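Local coordinates for protein FAD-binding oxidoreductase (PDB 7PBG) that oxidises 4-ethylphenol, dehydrogenating 4-alkylphenols to products such as 4-vinylphenol with a covalently bound FAD cofactor, at residues G316-Y321 and A429-G434. Numbering follows the deposited sequence.
Sequences GHWIVY and AQFIIG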
# COMPACT_ATOMS: atom_id res chain seq x y z
N GLY A 316 19.45 25.32 -16.91
CA GLY A 316 20.09 24.29 -17.76
C GLY A 316 19.07 23.76 -18.73
O GLY A 316 17.89 24.01 -18.53
N HIS A 317 19.50 22.97 -19.71
CA HIS A 317 18.55 22.22 -20.56
C HIS A 317 17.77 21.21 -19.71
O HIS A 317 16.63 20.86 -20.10
CB HIS A 317 19.32 21.54 -21.68
CG HIS A 317 19.62 22.49 -22.79
ND1 HIS A 317 18.65 22.93 -23.67
CD2 HIS A 317 20.75 23.14 -23.14
CE1 HIS A 317 19.18 23.79 -24.51
NE2 HIS A 317 20.47 23.94 -24.22
N TRP A 318 18.39 20.68 -18.64
CA TRP A 318 17.79 19.81 -17.61
C TRP A 318 18.09 20.48 -16.27
O TRP A 318 19.22 20.99 -16.09
CB TRP A 318 18.33 18.38 -17.65
CG TRP A 318 17.93 17.69 -18.91
CD1 TRP A 318 18.70 17.43 -20.00
CD2 TRP A 318 16.60 17.20 -19.22
NE1 TRP A 318 17.94 16.83 -20.97
CE2 TRP A 318 16.67 16.66 -20.52
CE3 TRP A 318 15.40 17.15 -18.51
CZ2 TRP A 318 15.55 16.07 -21.13
CZ3 TRP A 318 14.29 16.59 -19.11
CH2 TRP A 318 14.39 16.05 -20.40
N ILE A 319 17.09 20.48 -15.40
CA ILE A 319 17.25 20.95 -14.02
C ILE A 319 16.75 19.82 -13.11
O ILE A 319 15.61 19.32 -13.30
CB ILE A 319 16.46 22.25 -13.80
CG1 ILE A 319 16.67 23.29 -14.90
CG2 ILE A 319 16.76 22.79 -12.42
CD1 ILE A 319 15.68 23.23 -16.03
N VAL A 320 17.56 19.48 -12.14
CA VAL A 320 17.18 18.61 -11.00
C VAL A 320 16.80 19.51 -9.84
O VAL A 320 17.59 20.37 -9.50
CB VAL A 320 18.28 17.62 -10.62
CG1 VAL A 320 17.95 16.85 -9.36
CG2 VAL A 320 18.58 16.70 -11.80
N TYR A 321 15.63 19.28 -9.27
CA TYR A 321 15.23 19.89 -7.99
C TYR A 321 15.03 18.78 -6.96
O TYR A 321 14.35 17.80 -7.24
CB TYR A 321 13.94 20.68 -8.15
CG TYR A 321 14.06 21.89 -9.03
CD1 TYR A 321 14.65 23.06 -8.56
CD2 TYR A 321 13.59 21.88 -10.33
CE1 TYR A 321 14.75 24.18 -9.36
CE2 TYR A 321 13.74 22.97 -11.15
CZ TYR A 321 14.28 24.14 -10.66
OH TYR A 321 14.37 25.21 -11.50
N ALA A 429 8.64 18.43 -20.18
CA ALA A 429 9.06 17.06 -19.84
C ALA A 429 9.54 17.04 -18.41
O ALA A 429 10.29 17.96 -17.99
CB ALA A 429 10.13 16.57 -20.79
N GLN A 430 9.11 16.03 -17.67
CA GLN A 430 9.75 15.75 -16.37
C GLN A 430 10.07 14.25 -16.36
O GLN A 430 9.27 13.45 -16.85
CB GLN A 430 8.82 16.29 -15.31
CG GLN A 430 9.32 16.19 -13.88
CD GLN A 430 8.57 17.22 -13.08
OE1 GLN A 430 8.84 18.43 -13.18
NE2 GLN A 430 7.55 16.78 -12.39
N PHE A 431 11.19 13.90 -15.78
CA PHE A 431 11.50 12.48 -15.49
C PHE A 431 11.72 12.38 -14.00
O PHE A 431 12.29 13.27 -13.40
CB PHE A 431 12.73 11.99 -16.24
CG PHE A 431 12.55 11.81 -17.72
CD1 PHE A 431 12.20 10.57 -18.25
CD2 PHE A 431 12.65 12.90 -18.55
CE1 PHE A 431 12.02 10.43 -19.62
CE2 PHE A 431 12.45 12.75 -19.92
CZ PHE A 431 12.16 11.52 -20.44
N ILE A 432 11.19 11.31 -13.41
CA ILE A 432 11.33 11.07 -11.94
C ILE A 432 11.66 9.59 -11.78
O ILE A 432 10.92 8.75 -12.37
CB ILE A 432 10.03 11.45 -11.20
CG1 ILE A 432 9.63 12.91 -11.37
CG2 ILE A 432 10.14 11.06 -9.73
CD1 ILE A 432 8.20 13.18 -10.98
N ILE A 433 12.69 9.29 -11.01
CA ILE A 433 12.80 7.96 -10.33
C ILE A 433 12.10 8.08 -8.96
O ILE A 433 12.57 8.82 -8.12
CB ILE A 433 14.26 7.52 -10.27
CG1 ILE A 433 14.79 7.28 -11.69
CG2 ILE A 433 14.40 6.26 -9.42
CD1 ILE A 433 16.28 7.24 -11.76
N GLY A 434 10.97 7.40 -8.77
CA GLY A 434 10.21 7.41 -7.51
C GLY A 434 11.01 6.76 -6.43
O GLY A 434 11.38 7.42 -5.49
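W318 reaches across to A429 and F431 on one side of the eight-stranded antiparallel sheet, consistent with the substrate (cap) domain of vanillyl-alcohol oxidase-type flavoproteins, bridging two strands that are second neighbours. Strand 277-280 runs between them, consistent with the 9.1 Å separating the CA atoms of W318 and Q430. The far corner of the indole makes the contact: W318 CH2 lies 3.9 Å from F431 CE2 and 4.3 Å from A429 CB. On the phenylalanine side the approach is at the ring edge, near its plane, whereas the two ring planes meet obliquely at 68°. Alternation along strand 426-433 directs the CB atoms of A429 and F431 to this side and that of Q430 away. With CG anti to the carbonyl carbon (chi1 -66°), the indole swings over strand 277-280, touching V278 and N280, and its six-membered ring reaches the second strand. In the next shell, L255 of helix 255-266 touches both W318 and F431, Y413 meets the indole edge-to-face, and H440 stacks on F431. A classic beta bulge, in which H317 and W318 both face F249, begins the W318 strand. This buried packing lies outside the cofactor site, the A429 side chain being about 13 Å from FAD. The indole's polar end is held by a hydrogen bond from W318 NE1 to E252 O.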